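Local coordinates for protein prolyl oligopeptidase (Novosphingobium capsulatum, PDB 1YR2) that probably hydrolyses oligopeptides on the carboxyl side of proline, and more weakly of alanine, as a serine peptidase of the S9A family, at residues Ala76-Gln81 with His665-Thr670. Numbering follows the deposited sequence.
Sequences AWVQAQ and HSFKYT. Unlike the reference sequence in segment 665-670: Phe667 (reference Leu).
The six-membered ring of Trp77 reaches across to Phe667, with CZ3 lying 3.6 Å from CG of the phenylalanine. The two rings meet obliquely, their planes at 49° and their centroids 5.3 Å apart. Farther along, Trp77 CH2 touches the Phe667 backbone at O (3.6 Å), while Thr670 CB sits at the edge of the indole, near its plane. Val78 takes the far end of the phenylalanine, bringing CG2 to 3.6 Å from CZ. With CG anti to the backbone N (chi1 -174°), the indole extends toward the other helix; the two segment axes come no closer than 12.1 Å, at 67° to each other. One turn on, Gln81 lays CG over the centre of one indole face, 3.4 Å above the plane, and Ser43 hydrogen-bonds NE1; together they probably help to hold the indole's orientation. Thr670 OG1 is tied back to Ser666 O, which also accepts the Thr670 backbone N from the opposite face of its carbonyl plane. Replacing Trp77 with an alanine is likely to leave a gap beside Phe667 and Thr670 and deprive Ser43 of its indole partner. On strands 649-654 and 683-687, Phe667 packs on Thr654, Ile685 and Ile687, and Thr670 on Val652 and Ile685. Helix 72-89, from the N-terminal part of the chain, thus packs against helix 664-675, the beta-alpha-beta crossover between those parallel strands in the alpha/beta-hydrolase fold.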
ATOM      1  N   ALA A  76     -29.055   8.464 -21.266  1.00 17.69           N
ATOM      2  CA  ALA A  76     -29.946   7.425 -21.794  1.00 17.92           C
ATOM      3  C   ALA A  76     -29.138   6.159 -22.094  1.00 16.75           C
ATOM      4  O   ALA A  76     -29.576   5.057 -21.814  1.00 15.64           O
ATOM      5  CB  ALA A  76     -30.653   7.909 -23.077  1.00 18.51           C
ATOM      6  N   TRP A  77     -27.933   6.334 -22.626  1.00 16.84           N
ATOM      7  CA  TRP A  77     -27.066   5.202 -22.958  1.00 16.33           C
ATOM      8  C   TRP A  77     -26.634   4.516 -21.667  1.00 16.75           C
ATOM      9  O   TRP A  77     -26.686   3.285 -21.573  1.00 16.57           O
ATOM     10  CB  TRP A  77     -25.841   5.711 -23.715  1.00 16.20           C
ATOM     11  CG  TRP A  77     -24.931   4.654 -24.234  1.00 15.30           C
ATOM     12  CD1 TRP A  77     -25.014   4.014 -25.412  1.00 14.95           C
ATOM     13  CD2 TRP A  77     -23.794   4.124 -23.561  1.00 12.90           C
ATOM     14  NE1 TRP A  77     -23.981   3.108 -25.522  1.00 15.97           N
ATOM     15  CE2 TRP A  77     -23.227   3.158 -24.387  1.00 14.98           C
ATOM     16  CE3 TRP A  77     -23.204   4.362 -22.315  1.00 11.56           C
ATOM     17  CZ2 TRP A  77     -22.093   2.439 -24.021  1.00 14.49           C
ATOM     18  CZ3 TRP A  77     -22.087   3.630 -21.955  1.00 15.27           C
ATOM     19  CH2 TRP A  77     -21.550   2.695 -22.801  1.00 13.96           C
ATOM     20  N   VAL A  78     -26.214   5.318 -20.681  1.00 16.26           N
ATOM     21  CA  VAL A  78     -25.799   4.797 -19.392  1.00 17.07           C
ATOM     22  C   VAL A  78     -26.933   3.997 -18.739  1.00 17.50           C
ATOM     23  O   VAL A  78     -26.720   2.892 -18.241  1.00 17.17           O
ATOM     24  CB  VAL A  78     -25.284   5.920 -18.457  1.00 16.71           C
ATOM     25  CG1 VAL A  78     -25.263   5.456 -16.984  1.00 17.96           C
ATOM     26  CG2 VAL A  78     -23.902   6.357 -18.892  1.00 17.70           C
ATOM     27  N   GLN A  79     -28.152   4.533 -18.751  1.00 18.11           N
ATOM     28  CA  GLN A  79     -29.267   3.833 -18.104  1.00 19.30           C
ATOM     29  C   GLN A  79     -29.520   2.449 -18.753  1.00 17.87           C
ATOM     30  O   GLN A  79     -29.679   1.464 -18.045  1.00 17.35           O
ATOM     31  CB  GLN A  79     -30.540   4.720 -18.158  1.00 19.47           C
ATOM     32  CG  GLN A  79     -31.831   4.063 -17.675  1.00 26.35           C
ATOM     33  CD  GLN A  79     -32.936   5.114 -17.349  1.00 34.33           C
ATOM     34  OE1 GLN A  79     -32.703   6.047 -16.551  1.00 41.01           O
ATOM     35  NE2 GLN A  79     -34.121   4.958 -17.954  1.00 37.48           N
ATOM     36  N   ALA A  80     -29.535   2.416 -20.092  1.00 17.53           N
ATOM     37  CA  ALA A  80     -29.723   1.197 -20.888  1.00 16.80           C
ATOM     38  C   ALA A  80     -28.589   0.175 -20.697  1.00 15.97           C
ATOM     39  O   ALA A  80     -28.856  -1.006 -20.479  1.00 15.47           O
ATOM     40  CB  ALA A  80     -29.915   1.546 -22.410  1.00 17.37           C
ATOM     41  N   GLN A  81     -27.333   0.603 -20.714  1.00 15.39           N
ATOM     42  CA  GLN A  81     -26.227  -0.337 -20.577  1.00 15.60           C
ATOM     43  C   GLN A  81     -26.201  -0.904 -19.153  1.00 16.20           C
ATOM     44  O   GLN A  81     -25.987  -2.090 -18.948  1.00 15.68           O
ATOM     45  CB  GLN A  81     -24.877   0.346 -20.856  1.00 14.66           C
ATOM     46  CG  GLN A  81     -24.643   0.730 -22.320  1.00 15.06           C
ATOM     47  CD  GLN A  81     -24.503  -0.460 -23.273  1.00 11.24           C
ATOM     48  OE1 GLN A  81     -24.301  -1.596 -22.830  1.00 15.89           O
ATOM     49  NE2 GLN A  81     -24.601  -0.204 -24.587  1.00 10.70           N
ATOM     50  N   HIS A 665     -13.861   7.182 -21.477  1.00 12.40           N
ATOM     51  CA  HIS A 665     -12.942   6.168 -21.975  1.00 13.49           C
ATOM     52  C   HIS A 665     -13.645   4.793 -22.014  1.00 12.74           C
ATOM     53  O   HIS A 665     -13.652   4.117 -23.043  1.00 12.64           O
ATOM     54  CB  HIS A 665     -11.689   6.039 -21.091  1.00 12.66           C
ATOM     55  CG  HIS A 665     -10.728   7.185 -21.181  1.00 15.24           C
ATOM     56  ND1 HIS A 665      -9.878   7.363 -22.254  1.00 12.64           N
ATOM     57  CD2 HIS A 665     -10.449   8.187 -20.302  1.00 15.21           C
ATOM     58  CE1 HIS A 665      -9.139   8.439 -22.042  1.00 15.52           C
ATOM     59  NE2 HIS A 665      -9.444   8.944 -20.850  1.00 14.49           N
ATOM     60  N   SER A 666     -14.197   4.387 -20.880  1.00 12.14           N
ATOM     61  CA  SER A 666     -14.879   3.098 -20.765  1.00 12.69           C
ATOM     62  C   SER A 666     -16.151   3.025 -21.622  1.00 13.41           C
ATOM     63  O   SER A 666     -16.473   2.013 -22.193  1.00 12.35           O
ATOM     64  CB  SER A 666     -15.207   2.803 -19.314  1.00 13.40           C
ATOM     65  OG  SER A 666     -14.073   2.431 -18.573  1.00 13.50           O
ATOM     66  N   PHE A 667     -16.894   4.119 -21.681  1.00 13.58           N
ATOM     67  CA  PHE A 667     -18.110   4.149 -22.433  1.00 12.22           C
ATOM     68  C   PHE A 667     -17.785   3.941 -23.906  1.00 12.56           C
ATOM     69  O   PHE A 667     -18.444   3.129 -24.563  1.00 13.11           O
ATOM     70  CB  PHE A 667     -18.830   5.492 -22.267  1.00 11.84           C
ATOM     71  CG  PHE A 667     -19.369   5.791 -20.871  1.00 10.20           C
ATOM     72  CD1 PHE A 667     -19.347   4.866 -19.824  1.00 11.10           C
ATOM     73  CD2 PHE A 667     -19.904   7.073 -20.631  1.00 12.15           C
ATOM     74  CE1 PHE A 667     -19.805   5.197 -18.598  1.00 12.47           C
ATOM     75  CE2 PHE A 667     -20.394   7.418 -19.387  1.00 15.51           C
ATOM     76  CZ  PHE A 667     -20.383   6.486 -18.377  1.00 14.55           C
ATOM     77  N   LYS A 668     -16.817   4.671 -24.471  1.00 12.72           N
ATOM     78  CA  LYS A 668     -16.525   4.574 -25.930  1.00 13.03           C
ATOM     79  C   LYS A 668     -15.941   3.216 -26.269  1.00 13.10           C
ATOM     80  O   LYS A 668     -16.243   2.646 -27.317  1.00 12.54           O
ATOM     81  CB  LYS A 668     -15.525   5.661 -26.368  1.00 13.40           C
ATOM     82  CG  LYS A 668     -16.142   7.075 -26.315  1.00 16.79           C
ATOM     83  CD  LYS A 668     -15.386   8.051 -27.215  1.00 17.76           C
ATOM     84  CE  LYS A 668     -13.902   7.986 -27.002  1.00 15.56           C
ATOM     85  NZ  LYS A 668     -13.213   9.088 -27.705  1.00 14.42           N
ATOM     86  N   TYR A 669     -15.105   2.691 -25.369  1.00 11.86           N
ATOM     87  CA  TYR A 669     -14.493   1.372 -25.537  1.00 11.41           C
ATOM     88  C   TYR A 669     -15.553   0.285 -25.582  1.00 11.74           C
ATOM     89  O   TYR A 669     -15.504  -0.570 -26.442  1.00 11.25           O
ATOM     90  CB  TYR A 669     -13.499   1.106 -24.391  1.00 10.85           C
ATOM     91  CG  TYR A 669     -12.933  -0.251 -24.369  1.00  9.89           C
ATOM     92  CD1 TYR A 669     -11.958  -0.633 -25.290  1.00 11.88           C
ATOM     93  CD2 TYR A 669     -13.249  -1.135 -23.353  1.00 12.05           C
ATOM     94  CE1 TYR A 669     -11.392  -1.926 -25.264  1.00 10.66           C
ATOM     95  CE2 TYR A 669     -12.688  -2.416 -23.314  1.00 11.75           C
ATOM     96  CZ  TYR A 669     -11.739  -2.792 -24.254  1.00 12.31           C
ATOM     97  OH  TYR A 669     -11.200  -4.059 -24.180  1.00 10.99           O
ATOM     98  N   THR A 670     -16.540   0.369 -24.702  1.00 11.77           N
ATOM     99  CA  THR A 670     -17.668  -0.576 -24.701  1.00 12.55           C
ATOM    100  C   THR A 670     -18.512  -0.494 -25.985  1.00 11.33           C
ATOM    101  O   THR A 670     -18.940  -1.504 -26.561  1.00 12.24           O
ATOM    102  CB  THR A 670     -18.566  -0.274 -23.466  1.00 12.65           C
ATOM    103  OG1 THR A 670     -17.806  -0.499 -22.266  1.00 13.34           O
ATOM    104  CG2 THR A 670     -19.740  -1.262 -23.415  1.00 13.61           C
TER